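Local coordinates for protein UDP-N-Acetylenolpyruvylglucosamine Reductase (Thermus caldophilus, PDB 2GQU) that reduces UDP-N-acetylenolpyruvylglucosamine in bacterial cell wall formation, probably at the expense of NADPH and by way of a bound FAD, at residues 72-77 against 89-94; 130-135 against 161-166; 198-203 against 234-239. All blocks are in the same frame, centred on the assembly; numbering follows the deposited sequence.

Overall arrangement
Contact 1 lies at the surface, whereas contacts 2 and 3 are largely buried. The first two touch: W77, at the end of the loop in contact 1, packs on R164, V165 and R166 of contact 2, although the contact centres are about 17 Å apart. Contact 1 sets a loop on helix 84-94 through one leucine and a tyrosine-glutamate hydrogen bond. Contact 2 joins strands 128-135 and 161-171 by backbone bonds and a buried ionic cluster, and reaches the FAD adenine. Contact 3, its centre about 29 Å from that of contact 2 and across the chain's centre, joins a loop to strand 235-238 and uses backbone and amide groups to shape the active site.

Contact 1. Residues 72-77 against 89-94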
loop_
_atom_site.group_PDB
_atom_site.type_symbol
_atom_site.label_atom_id
_atom_site.label_comp_id
_atom_site.label_asym_id
_atom_site.label_seq_id
_atom_site.Cartn_x
_atom_site.Cartn_y
_atom_site.Cartn_z
ATOM N N TYR A 72 12.606 6.683 -12.269
ATOM C CA TYR A 72 13.278 5.502 -11.741
ATOM C C TYR A 72 14.330 4.946 -12.675
ATOM O O TYR A 72 14.254 5.116 -13.899
ATOM C CB TYR A 72 12.265 4.397 -11.434
ATOM C CG TYR A 72 11.569 3.847 -12.664
ATOM C CD1 TYR A 72 12.042 2.702 -13.310
ATOM C CD2 TYR A 72 10.429 4.478 -13.184
ATOM C CE1 TYR A 72 11.416 2.207 -14.453
ATOM C CE2 TYR A 72 9.780 3.971 -14.313
ATOM C CZ TYR A 72 10.280 2.846 -14.948
ATOM O OH TYR A 72 9.673 2.331 -16.078
ATOM N N ASP A 73 15.314 4.294 -12.073
ATOM C CA ASP A 73 16.295 3.498 -12.781
ATOM C C ASP A 73 16.451 2.203 -11.987
ATOM O O ASP A 73 16.854 2.239 -10.834
ATOM C CB ASP A 73 17.620 4.248 -12.837
ATOM C CG ASP A 73 18.664 3.527 -13.665
ATOM O OD1 ASP A 73 18.647 2.279 -13.723
ATOM O OD2 ASP A 73 19.507 4.228 -14.260
ATOM N N LEU A 74 16.125 1.060 -12.579
ATOM C CA LEU A 74 16.234 -0.207 -11.847
ATOM C C LEU A 74 17.614 -0.484 -11.244
ATOM O O LEU A 74 17.727 -1.186 -10.216
ATOM C CB LEU A 74 15.841 -1.371 -12.750
ATOM C CG LEU A 74 14.369 -1.570 -13.061
ATOM C CD1 LEU A 74 14.271 -2.712 -14.069
ATOM C CD2 LEU A 74 13.559 -1.911 -11.789
ATOM N N LYS A 75 18.642 0.063 -11.891
ATOM C CA LYS A 75 20.039 -0.152 -11.496
ATOM C C LYS A 75 20.558 1.059 -10.738
ATOM O O LYS A 75 21.746 1.161 -10.408
ATOM C CB LYS A 75 20.909 -0.457 -12.717
ATOM C CG LYS A 75 20.562 -1.802 -13.360
ATOM C CD LYS A 75 21.527 -2.167 -14.469
ATOM C CE LYS A 75 21.086 -3.439 -15.164
ATOM N NZ LYS A 75 20.954 -4.548 -14.182
ATOM N N GLY A 76 19.645 1.981 -10.452
ATOM C CA GLY A 76 19.992 3.189 -9.720
ATOM C C GLY A 76 18.942 3.500 -8.689
ATOM O O GLY A 76 18.448 2.601 -7.990
ATOM N N TRP A 77 18.605 4.781 -8.581
ATOM C CA TRP A 77 17.550 5.213 -7.657
ATOM C C TRP A 77 16.170 5.143 -8.270
ATOM O O TRP A 77 15.959 5.452 -9.466
ATOM C CB TRP A 77 17.845 6.620 -7.116
ATOM C CG TRP A 77 18.982 6.602 -6.134
ATOM C CD1 TRP A 77 20.319 6.736 -6.422
ATOM C CD2 TRP A 77 18.894 6.395 -4.720
ATOM N NE1 TRP A 77 21.062 6.651 -5.265
ATOM C CE2 TRP A 77 20.215 6.425 -4.209
ATOM C CE3 TRP A 77 17.827 6.174 -3.829
ATOM C CZ2 TRP A 77 20.488 6.273 -2.847
ATOM C CZ3 TRP A 77 18.098 6.017 -2.486
ATOM C CH2 TRP A 77 19.423 6.071 -2.003
ATOM N N GLN A 89 7.136 -5.564 -13.389
ATOM C CA GLN A 89 7.221 -5.908 -14.815
ATOM C C GLN A 89 8.520 -5.425 -15.451
ATOM O O GLN A 89 9.125 -6.130 -16.257
ATOM C CB GLN A 89 5.990 -5.388 -15.573
ATOM C CG GLN A 89 4.661 -5.924 -15.029
ATOM C CD GLN A 89 4.538 -7.429 -15.110
ATOM O OE1 GLN A 89 5.034 -8.066 -16.051
ATOM N NE2 GLN A 89 3.889 -8.018 -14.111
ATOM N N GLU A 90 8.970 -4.231 -15.079
ATOM C CA GLU A 90 10.217 -3.701 -15.644
ATOM C C GLU A 90 11.406 -4.581 -15.279
ATOM O O GLU A 90 12.321 -4.807 -16.103
ATOM C CB GLU A 90 10.453 -2.270 -15.163
ATOM C CG GLU A 90 9.506 -1.264 -15.751
ATOM C CD GLU A 90 9.830 -0.940 -17.188
ATOM O OE1 GLU A 90 9.551 -1.787 -18.066
ATOM O OE2 GLU A 90 10.350 0.175 -17.426
ATOM N N ALA A 91 11.388 -5.102 -14.052
ATOM C CA ALA A 91 12.474 -5.958 -13.594
ATOM C C ALA A 91 12.497 -7.232 -14.432
ATOM O O ALA A 91 13.560 -7.643 -14.897
ATOM C CB ALA A 91 12.346 -6.270 -12.123
ATOM N N ALA A 92 11.330 -7.819 -14.680
ATOM C CA ALA A 92 11.268 -9.003 -15.549
ATOM C C ALA A 92 11.811 -8.679 -16.951
ATOM O O ALA A 92 12.625 -9.437 -17.476
ATOM C CB ALA A 92 9.838 -9.581 -15.616
ATOM N N ARG A 93 11.410 -7.546 -17.525
ATOM C CA ARG A 93 11.883 -7.136 -18.864
ATOM C C ARG A 93 13.394 -6.949 -18.939
ATOM O O ARG A 93 14.002 -7.177 -20.004
ATOM C CB ARG A 93 11.216 -5.842 -19.299
ATOM C CG ARG A 93 9.775 -6.011 -19.598
ATOM C CD ARG A 93 9.132 -4.693 -19.966
ATOM N NE ARG A 93 7.692 -4.880 -20.001
ATOM C CZ ARG A 93 6.829 -4.321 -19.163
ATOM N NH1 ARG A 93 7.236 -3.480 -18.218
ATOM N NH2 ARG A 93 5.542 -4.603 -19.284
ATOM N N ALA A 94 13.992 -6.531 -17.824
ATOM C CA ALA A 94 15.437 -6.286 -17.724
ATOM C C ALA A 94 16.239 -7.507 -17.288
ATOM O O ALA A 94 17.485 -7.449 -17.206
ATOM C CB ALA A 94 15.700 -5.122 -16.775
#
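L74 and Y72 reach from the loop to helix 84-94, where E90 meets both of them. Followed outward, the side chain of E90 starts with CB lying 4.0 Å from L74 CD1, at the apolar part of the contact. Its chi1 (-71°) sets CG beside the backbone N, 3.6 Å from Y72 OH; the bend at chi2 (-75°) then swings CD and the carboxylate round to the tyrosine. Beyond CD the two oxygens part company. OE2 accepts a short 2.6 Å hydrogen bond from Y72 OH; the hydroxyl meets it on its anti side, about 31° out of the carboxylate plane, while the oxygen itself sits at the edge of the tyrosine ring. OE1 turns to the helix's own R93 and forms a salt bridge of 2.9 Å with its NH1. Ring and carboxylate are thus set nearly crosswise.

Next to this polar pair, L74 puts CD1 on the helix backbone, 3.5 Å from E90 O, and against the methyl of A94, 3.9 Å from its CB. L87 and L96 also touch L74 and extend the apolar patch. The leucine is presented by a type I turn from D73 to G76, braced by an Asx turn in which K75 N donates to D73 OD1 over 2.9 Å.

With one oxygen held by a phenol and the other by a guanidinium, the carboxylate of E90 is fixed against rotation and is likely to stay ionised, which would make the bond from Y72 charge-assisted; this bond and the L74 methyl join the loop to this turn of the helix, with L86 and L87 adding to it.

Contact 2. Residues 130-135 against 161-166. With FAD (flavin-adenine dinucleotide), chain B.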
loop_
_atom_site.group_PDB
_atom_site.type_symbol
_atom_site.label_atom_id
_atom_site.label_comp_id
_atom_site.label_asym_id
_atom_site.label_seq_id
_atom_site.Cartn_x
_atom_site.Cartn_y
_atom_site.Cartn_z
ATOM N N ALA A 130 18.923 0.496 -0.122
ATOM C CA ALA A 130 19.029 1.776 0.580
ATOM C C ALA A 130 17.700 2.485 0.446
ATOM O O ALA A 130 16.967 2.266 -0.517
ATOM C CB ALA A 130 20.146 2.653 -0.003
ATOM N N VAL A 131 17.409 3.366 1.391
ATOM C CA VAL A 131 16.149 4.090 1.375
ATOM C C VAL A 131 16.427 5.543 1.742
ATOM O O VAL A 131 17.020 5.804 2.795
ATOM C CB VAL A 131 15.141 3.504 2.401
ATOM C CG1 VAL A 131 13.816 4.261 2.377
ATOM C CG2 VAL A 131 14.897 2.003 2.166
ATOM N N GLU A 132 16.006 6.479 0.888
ATOM C CA GLU A 132 16.081 7.908 1.225
ATOM C C GLU A 132 14.792 8.272 1.961
ATOM O O GLU A 132 13.692 7.980 1.481
ATOM C CB GLU A 132 16.236 8.762 -0.035
ATOM C CG GLU A 132 16.424 10.224 0.284
ATOM C CD GLU A 132 16.582 11.070 -0.950
ATOM O OE1 GLU A 132 17.731 11.419 -1.315
ATOM O OE2 GLU A 132 15.550 11.396 -1.556
ATOM N N VAL A 133 14.930 8.908 3.129
ATOM C CA VAL A 133 13.772 9.304 3.935
ATOM C C VAL A 133 13.914 10.768 4.276
ATOM O O VAL A 133 14.963 11.185 4.769
ATOM C CB VAL A 133 13.651 8.488 5.266
ATOM C CG1 VAL A 133 12.455 8.931 6.085
ATOM C CG2 VAL A 133 13.538 6.989 4.989
ATOM N N PHE A 134 12.853 11.528 4.016
ATOM C CA PHE A 134 12.779 12.937 4.376
ATOM C C PHE A 134 12.098 13.052 5.737
ATOM O O PHE A 134 10.961 12.604 5.902
ATOM C CB PHE A 134 11.997 13.714 3.311
ATOM C CG PHE A 134 11.836 15.177 3.622
ATOM C CD1 PHE A 134 10.700 15.635 4.293
ATOM C CD2 PHE A 134 12.811 16.090 3.237
ATOM C CE1 PHE A 134 10.540 16.993 4.595
ATOM C CE2 PHE A 134 12.663 17.452 3.533
ATOM C CZ PHE A 134 11.526 17.898 4.209
ATOM N N HIS A 135 12.796 13.660 6.700
ATOM C CA HIS A 135 12.214 13.911 8.018
ATOM C C HIS A 135 12.982 15.045 8.697
ATOM O O HIS A 135 14.150 15.278 8.381
ATOM C CB HIS A 135 12.171 12.622 8.879
ATOM C CG HIS A 135 13.512 12.063 9.232
ATOM N ND1 HIS A 135 14.146 12.337 10.428
ATOM C CD2 HIS A 135 14.331 11.227 8.553
ATOM C CE1 HIS A 135 15.307 11.700 10.458
ATOM N NE2 HIS A 135 15.433 11.006 9.339
ATOM N N ILE A 161 9.029 10.604 5.356
ATOM C CA ILE A 161 8.520 10.352 4.006
ATOM C C ILE A 161 9.587 9.629 3.193
ATOM O O ILE A 161 10.672 10.162 2.989
ATOM C CB ILE A 161 8.152 11.677 3.310
ATOM C CG1 ILE A 161 7.151 12.451 4.181
ATOM C CG2 ILE A 161 7.636 11.404 1.895
ATOM C CD1 ILE A 161 6.699 13.774 3.576
ATOM N N VAL A 162 9.279 8.408 2.738
ATOM C CA VAL A 162 10.187 7.677 1.851
ATOM C C VAL A 162 10.132 8.395 0.505
ATOM O O VAL A 162 9.051 8.565 -0.053
ATOM C CB VAL A 162 9.749 6.208 1.707
ATOM C CG1 VAL A 162 10.601 5.481 0.678
ATOM C CG2 VAL A 162 9.792 5.515 3.096
ATOM N N THR A 163 11.291 8.815 -0.001
ATOM C CA THR A 163 11.343 9.610 -1.244
ATOM C C THR A 163 11.953 8.862 -2.445
ATOM O O THR A 163 11.579 9.104 -3.589
ATOM C CB THR A 163 12.127 10.915 -1.013
ATOM O OG1 THR A 163 13.359 10.614 -0.341
ATOM C CG2 THR A 163 11.306 11.872 -0.155
ATOM N N ARG A 164 12.867 7.939 -2.176
ATOM C CA ARG A 164 13.556 7.185 -3.215
ATOM C C ARG A 164 14.173 5.947 -2.575
ATOM O O ARG A 164 14.487 5.961 -1.368
ATOM C CB ARG A 164 14.676 8.038 -3.843
ATOM C CG ARG A 164 14.349 8.766 -5.112
ATOM C CD ARG A 164 15.399 9.890 -5.371
ATOM N NE ARG A 164 14.769 11.130 -5.809
ATOM C CZ ARG A 164 14.570 12.180 -5.029
ATOM N NH1 ARG A 164 14.980 12.155 -3.785
ATOM N NH2 ARG A 164 13.975 13.270 -5.501
ATOM N N VAL A 165 14.357 4.895 -3.369
ATOM C CA VAL A 165 15.023 3.671 -2.887
ATOM C C VAL A 165 16.038 3.165 -3.901
ATOM O O VAL A 165 15.981 3.532 -5.077
ATOM C CB VAL A 165 14.014 2.515 -2.590
ATOM C CG1 VAL A 165 12.938 2.947 -1.561
ATOM C CG2 VAL A 165 13.383 1.997 -3.878
ATOM N N ARG A 166 16.964 2.344 -3.415
ATOM C CA ARG A 166 17.801 1.503 -4.260
ATOM C C ARG A 166 17.357 0.065 -4.041
ATOM O O ARG A 166 17.242 -0.412 -2.908
ATOM C CB ARG A 166 19.279 1.634 -3.898
ATOM C CG ARG A 166 19.888 2.970 -4.142
ATOM C CD ARG A 166 21.382 2.807 -4.070
ATOM N NE ARG A 166 21.811 1.929 -5.157
ATOM C CZ ARG A 166 22.404 2.339 -6.278
ATOM N NH1 ARG A 166 22.729 3.610 -6.435
ATOM N NH2 ARG A 166 22.716 1.460 -7.224
HETATM P PA FAD B . -1.289 3.867 0.911
HETATM O O1A FAD B . -1.463 5.120 0.120
HETATM O O2A FAD B . -2.484 3.019 1.070
HETATM O O5B FAD B . -0.714 4.285 2.332
HETATM C C5B FAD B . -0.466 3.285 3.319
HETATM C C4B FAD B . 0.468 3.825 4.401
HETATM O O4B FAD B . 1.738 4.125 3.833
HETATM C C3B FAD B . -0.019 5.116 5.068
HETATM O O3B FAD B . 0.435 5.108 6.411
HETATM C C2B FAD B . 0.686 6.200 4.257
HETATM O O2B FAD B . 0.850 7.446 4.921
HETATM C C1B FAD B . 2.021 5.504 4.030
HETATM N N9A FAD B . 2.791 6.006 2.887
HETATM C C8A FAD B . 2.456 5.988 1.558
HETATM N N7A FAD B . 3.473 6.525 0.847
HETATM C C5A FAD B . 4.474 6.864 1.715
HETATM C C6A FAD B . 5.751 7.427 1.561
HETATM N N6A FAD B . 6.238 7.794 0.370
HETATM N N1A FAD B . 6.513 7.647 2.689
HETATM C C2A FAD B . 6.068 7.315 3.950
HETATM N N3A FAD B . 4.826 6.753 4.116
HETATM C C4A FAD B . 4.044 6.531 3.008
HETATM N N1 FAD B . -0.321 -5.759 0.832
HETATM C C2 FAD B . 0.603 -6.746 1.108
HETATM O O2 FAD B . 1.427 -6.537 1.965
HETATM N N3 FAD B . 0.614 -7.921 0.380
HETATM C C4 FAD B . -0.301 -8.128 -0.628
HETATM O O4 FAD B . -0.265 -9.191 -1.245
HETATM C C4X FAD B . -1.255 -7.143 -0.911
HETATM N N5 FAD B . -2.207 -7.311 -1.890
HETATM C C5X FAD B . -3.129 -6.323 -2.152
HETATM C C6 FAD B . -4.072 -6.512 -3.149
HETATM C C7 FAD B . -5.011 -5.532 -3.425
HETATM C C7M FAD B . -5.998 -5.806 -4.520
HETATM C C8 FAD B . -5.012 -4.342 -2.686
HETATM C C8M FAD B . -6.016 -3.265 -2.966
HETATM C C9 FAD B . -4.078 -4.150 -1.685
HETATM C C9A FAD B . -3.130 -5.137 -1.401
HETATM N N10 FAD B . -2.185 -4.972 -0.394
HETATM C C10 FAD B . -1.250 -5.961 -0.160
HETATM C "C1'" FAD B . -2.230 -3.830 0.576
HETATM C "C2'" FAD B . -1.433 -2.637 0.050
HETATM O "O2'" FAD B . -1.269 -2.706 -1.366
HETATM C "C3'" FAD B . -0.087 -2.460 0.777
HETATM O "O3'" FAD B . -0.221 -2.214 2.166
HETATM C "C4'" FAD B . 0.746 -1.372 0.122
HETATM O "O4'" FAD B . 2.090 -1.397 0.605
HETATM C "C5'" FAD B . 0.140 0.012 0.315
HETATM O "O5'" FAD B . 0.855 0.923 -0.503
HETATM P P FAD B . 0.169 2.272 -1.016
HETATM O O1P FAD B . 1.147 3.020 -1.879
HETATM O O2P FAD B . -1.151 2.018 -1.660
HETATM O O3P FAD B . 0.017 3.063 0.383
#
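E132 meets T163 and R164 in a tightly packed, buried part of this antiparallel strand pair. With CG anti to the backbone N (chi1 -176°), the extended glutamate carries OE2 to T163 OG1, which donates a 2.6 Å hydrogen bond to the anti lone pair. R164 runs alongside and forms a salt bridge through NH1 at the edge of its guanidinium, turned almost perpendicular to the carboxylate; its modelled length is doubtful. R31 binds the other glutamate oxygen and E68 the other end of R164.

A beta bulge at T163 puts one extra residue opposite E132, bringing T163 and R164 to its face. The pairing belongs to the antiparallel sheet of the FAD-binding domain, of the PCMH clan, and the backbone of V162, on the edge turned from strand 128-135, pairs with the adenine: V162 N donates to FAD N1A and FAD N6A donates to V162 O, each over 2.9 Å. On the sheet face opposite E132, V131 CG1 lies 3.8 Å from V162 CG1.

F134 and I161 close one end with two straight backbone bonds of 2.8 Å, from each N to the other's O. The other, partly exposed end is slacker: R166 N donates to A130 O at 2.9 Å, but the return bond from A130 N to R166 O is weak at 3.4 Å, and R166 turns to W77 in a cation-pi contact.

Contact 3. Residues 198-203 against 234-239; sequences GCAFKN and NFIVNL. With EPU (uridine-diphosphate-2(N-acetylglucosaminyl) butyric acid), chain C.
Part of the active site of this MurB-family reductase is formed where the loop carrying C199, the probable proton donor, lies against the start of strand 235-238 beside the bound substrate EPU. N234 ties the two together. Its carbonyl O takes a nearly straight 2.8 Å bond from A200 N. Its side-chain amide, with CG anti to the backbone N (chi1 -151°), grips the backbone of F201 at two points. OD1 accepts from F201 N at 2.9 Å; ND2 donates to F201 O at 2.8 Å, with that oxygen in the amide plane. OD1 also meets the edge of the F201 ring. A leucine here would probably leave F201 N and F201 O without their mates and the F201 backbone less firmly placed. Water 2 links ND2 to N203 OD1 and EPU O2B, while N203 ND2 itself binds EPU O1B.

Next along the strand, F235 turns one ring face to the G198-C199 peptide, which lies over it toward the rim. That peptide's C199 N donates to EPU O1E at 2.8 Å. C199 SG stands obliquely beside the F235 ring and 3.6 Å from C3E, the terminal carbon of the enolpyruvyl group of EPU.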
loop_
_atom_site.group_PDB
_atom_site.type_symbol
_atom_site.label_atom_id
_atom_site.label_comp_id
_atom_site.label_asym_id
_atom_site.label_seq_id
_atom_site.Cartn_x
_atom_site.Cartn_y
_atom_site.Cartn_z
ATOM N N GLY A 198 -7.551 -4.635 -0.394
ATOM C CA GLY A 198 -6.862 -5.894 -0.134
ATOM C C GLY A 198 -7.395 -6.548 1.122
ATOM O O GLY A 198 -8.593 -6.443 1.415
ATOM N N CYS A 199 -6.518 -7.213 1.872
ATOM C CA CYS A 199 -6.935 -7.866 3.108
ATOM C C CYS A 199 -7.254 -6.849 4.188
ATOM O O CYS A 199 -6.404 -6.041 4.543
ATOM C CB CYS A 199 -5.855 -8.814 3.611
ATOM S SG CYS A 199 -5.858 -10.360 2.732
ATOM N N ALA A 200 -8.482 -6.887 4.703
ATOM C CA ALA A 200 -8.882 -5.960 5.761
ATOM C C ALA A 200 -8.199 -6.246 7.096
ATOM O O ALA A 200 -7.841 -5.318 7.818
ATOM C CB ALA A 200 -10.404 -5.972 5.934
ATOM N N PHE A 201 -8.043 -7.528 7.418
ATOM C CA PHE A 201 -7.504 -7.949 8.704
ATOM C C PHE A 201 -6.125 -8.574 8.550
ATOM O O PHE A 201 -5.853 -9.276 7.582
ATOM C CB PHE A 201 -8.466 -8.915 9.415
ATOM C CG PHE A 201 -9.845 -8.338 9.644
ATOM C CD1 PHE A 201 -10.902 -8.642 8.788
ATOM C CD2 PHE A 201 -10.084 -7.490 10.723
ATOM C CE1 PHE A 201 -12.166 -8.086 8.998
ATOM C CE2 PHE A 201 -11.335 -6.938 10.936
ATOM C CZ PHE A 201 -12.379 -7.238 10.084
ATOM N N LYS A 202 -5.250 -8.323 9.515
ATOM C CA LYS A 202 -3.983 -9.047 9.534
ATOM C C LYS A 202 -4.222 -10.509 9.916
ATOM O O LYS A 202 -5.161 -10.810 10.636
ATOM C CB LYS A 202 -2.993 -8.399 10.491
ATOM C CG LYS A 202 -3.574 -7.898 11.793
ATOM C CD LYS A 202 -2.486 -7.321 12.717
ATOM C CE LYS A 202 -1.543 -6.350 12.015
ATOM N NZ LYS A 202 -2.162 -5.012 11.792
ATOM N N ASN A 203 -3.374 -11.417 9.428
ATOM C CA ASN A 203 -3.485 -12.826 9.815
ATOM C C ASN A 203 -2.925 -13.014 11.207
ATOM O O ASN A 203 -1.813 -12.544 11.474
ATOM C CB ASN A 203 -2.668 -13.728 8.886
ATOM C CG ASN A 203 -3.299 -13.929 7.539
ATOM O OD1 ASN A 203 -4.523 -13.807 7.371
ATOM N ND2 ASN A 203 -2.468 -14.282 6.557
ATOM N N ASN A 234 -11.315 -12.295 3.586
ATOM C CA ASN A 234 -10.574 -11.147 4.120
ATOM C C ASN A 234 -10.677 -9.917 3.219
ATOM O O ASN A 234 -10.108 -8.875 3.519
ATOM C CB ASN A 234 -9.103 -11.530 4.401
ATOM C CG ASN A 234 -8.486 -10.723 5.546
ATOM O OD1 ASN A 234 -9.145 -9.896 6.184
ATOM N ND2 ASN A 234 -7.199 -10.979 5.820
ATOM N N PHE A 235 -11.424 -10.020 2.125
ATOM C CA PHE A 235 -11.601 -8.875 1.252
ATOM C C PHE A 235 -12.982 -8.292 1.487
ATOM O O PHE A 235 -13.985 -8.960 1.250
ATOM C CB PHE A 235 -11.432 -9.259 -0.219
ATOM C CG PHE A 235 -9.997 -9.403 -0.655
ATOM C CD1 PHE A 235 -9.216 -10.467 -0.208
ATOM C CD2 PHE A 235 -9.432 -8.477 -1.511
ATOM C CE1 PHE A 235 -7.885 -10.596 -0.612
ATOM C CE2 PHE A 235 -8.098 -8.599 -1.933
ATOM C CZ PHE A 235 -7.329 -9.670 -1.479
ATOM N N ILE A 236 -13.022 -7.068 2.000
ATOM C CA ILE A 236 -14.260 -6.304 2.003
ATOM C C ILE A 236 -14.240 -5.498 0.736
ATOM O O ILE A 236 -13.252 -4.800 0.445
ATOM C CB ILE A 236 -14.389 -5.387 3.227
ATOM C CG1 ILE A 236 -14.678 -6.223 4.474
ATOM C CG2 ILE A 236 -15.494 -4.323 2.997
ATOM C CD1 ILE A 236 -14.473 -5.472 5.787
ATOM N N VAL A 237 -15.322 -5.610 -0.031
ATOM C CA VAL A 237 -15.400 -4.949 -1.327
ATOM C C VAL A 237 -16.477 -3.839 -1.360
ATOM O O VAL A 237 -17.450 -3.857 -0.586
ATOM C CB VAL A 237 -15.561 -5.985 -2.488
ATOM C CG1 VAL A 237 -14.369 -6.945 -2.530
ATOM C CG2 VAL A 237 -16.869 -6.768 -2.362
ATOM N N ASN A 238 -16.260 -2.859 -2.237
ATOM C CA ASN A 238 -17.185 -1.753 -2.468
ATOM C C ASN A 238 -17.952 -2.045 -3.760
ATOM O O ASN A 238 -17.378 -2.027 -4.853
ATOM C CB ASN A 238 -16.375 -0.439 -2.576
ATOM C CG ASN A 238 -17.243 0.828 -2.722
ATOM O OD1 ASN A 238 -16.723 1.960 -2.660
ATOM N ND2 ASN A 238 -18.543 0.656 -2.920
ATOM N N LEU A 239 -19.245 -2.332 -3.611
ATOM C CA LEU A 239 -20.118 -2.676 -4.732
ATOM C C LEU A 239 -20.540 -1.445 -5.558
ATOM O O LEU A 239 -21.140 -1.585 -6.619
ATOM C CB LEU A 239 -21.347 -3.457 -4.227
ATOM C CG LEU A 239 -21.067 -4.778 -3.490
ATOM C CD1 LEU A 239 -22.340 -5.399 -2.930
ATOM C CD2 LEU A 239 -20.329 -5.788 -4.371
HETATM N N1U EPU C . -9.177 -19.467 1.689
HETATM C C2U EPU C . -10.433 -19.895 2.181
HETATM N N3U EPU C . -11.437 -19.025 2.320
HETATM C C4U EPU C . -11.275 -17.711 2.093
HETATM C C5U EPU C . -10.051 -17.197 1.685
HETATM C C6U EPU C . -8.979 -18.065 1.535
HETATM O O2U EPU C . -10.641 -21.109 2.383
HETATM O O4U EPU C . -12.242 -16.942 2.242
HETATM C C1D EPU C . -7.995 -20.293 1.955
HETATM C C2D EPU C . -7.297 -20.359 0.604
HETATM O O2D EPU C . -7.893 -21.346 -0.249
HETATM C C3D EPU C . -5.871 -20.684 0.969
HETATM C C4D EPU C . -5.722 -20.207 2.411
HETATM O O4D EPU C . -7.021 -19.835 2.890
HETATM O O3D EPU C . -5.707 -22.104 0.889
HETATM C C5D EPU C . -4.805 -18.991 2.475
HETATM O O5D EPU C . -5.367 -17.991 1.624
HETATM P PA EPU C . -4.416 -17.031 0.750
HETATM O O1A EPU C . -3.455 -17.879 -0.047
HETATM O O2A EPU C . -5.261 -16.004 0.034
HETATM O O3A EPU C . -3.545 -16.272 1.883
HETATM P PB EPU C . -4.066 -15.279 3.053
HETATM O O1B EPU C . -3.328 -15.668 4.314
HETATM O O2B EPU C . -5.578 -15.168 3.074
HETATM C C1 EPU C . -2.091 -13.620 2.629
HETATM C C2 EPU C . -1.850 -12.118 2.662
HETATM C C3 EPU C . -2.206 -11.509 1.320
HETATM C C4 EPU C . -1.276 -12.116 0.271
HETATM C C5 EPU C . -1.448 -13.641 0.235
HETATM C C6 EPU C . -0.386 -14.313 -0.636
HETATM C C7 EPU C . -1.733 -11.352 4.921
HETATM C C8 EPU C . -2.371 -10.680 6.082
HETATM N N2 EPU C . -2.489 -11.499 3.818
HETATM O O1 EPU C . -3.490 -13.874 2.520
HETATM O O3 EPU C . -1.947 -10.125 1.440
HETATM O O4 EPU C . -1.530 -11.560 -1.020
HETATM O O5 EPU C . -1.351 -14.206 1.549
HETATM O O6 EPU C . 0.826 -14.473 0.129
HETATM O O7 EPU C . -0.578 -11.739 4.991
HETATM C C1E EPU C . -2.990 -7.980 1.768
HETATM O O1E EPU C . -3.790 -7.066 1.497
HETATM O O2E EPU C . -2.132 -7.906 2.680
HETATM C C2E EPU C . -2.975 -9.208 1.005
HETATM C C3E EPU C . -3.795 -9.455 -0.015
HETATM O O HOH W 1 -10.593 -4.613 1.121
HETATM O O HOH W 2 -6.331 -13.760 5.281
HETATM O O HOH W 3 -4.780 -12.317 4.490
#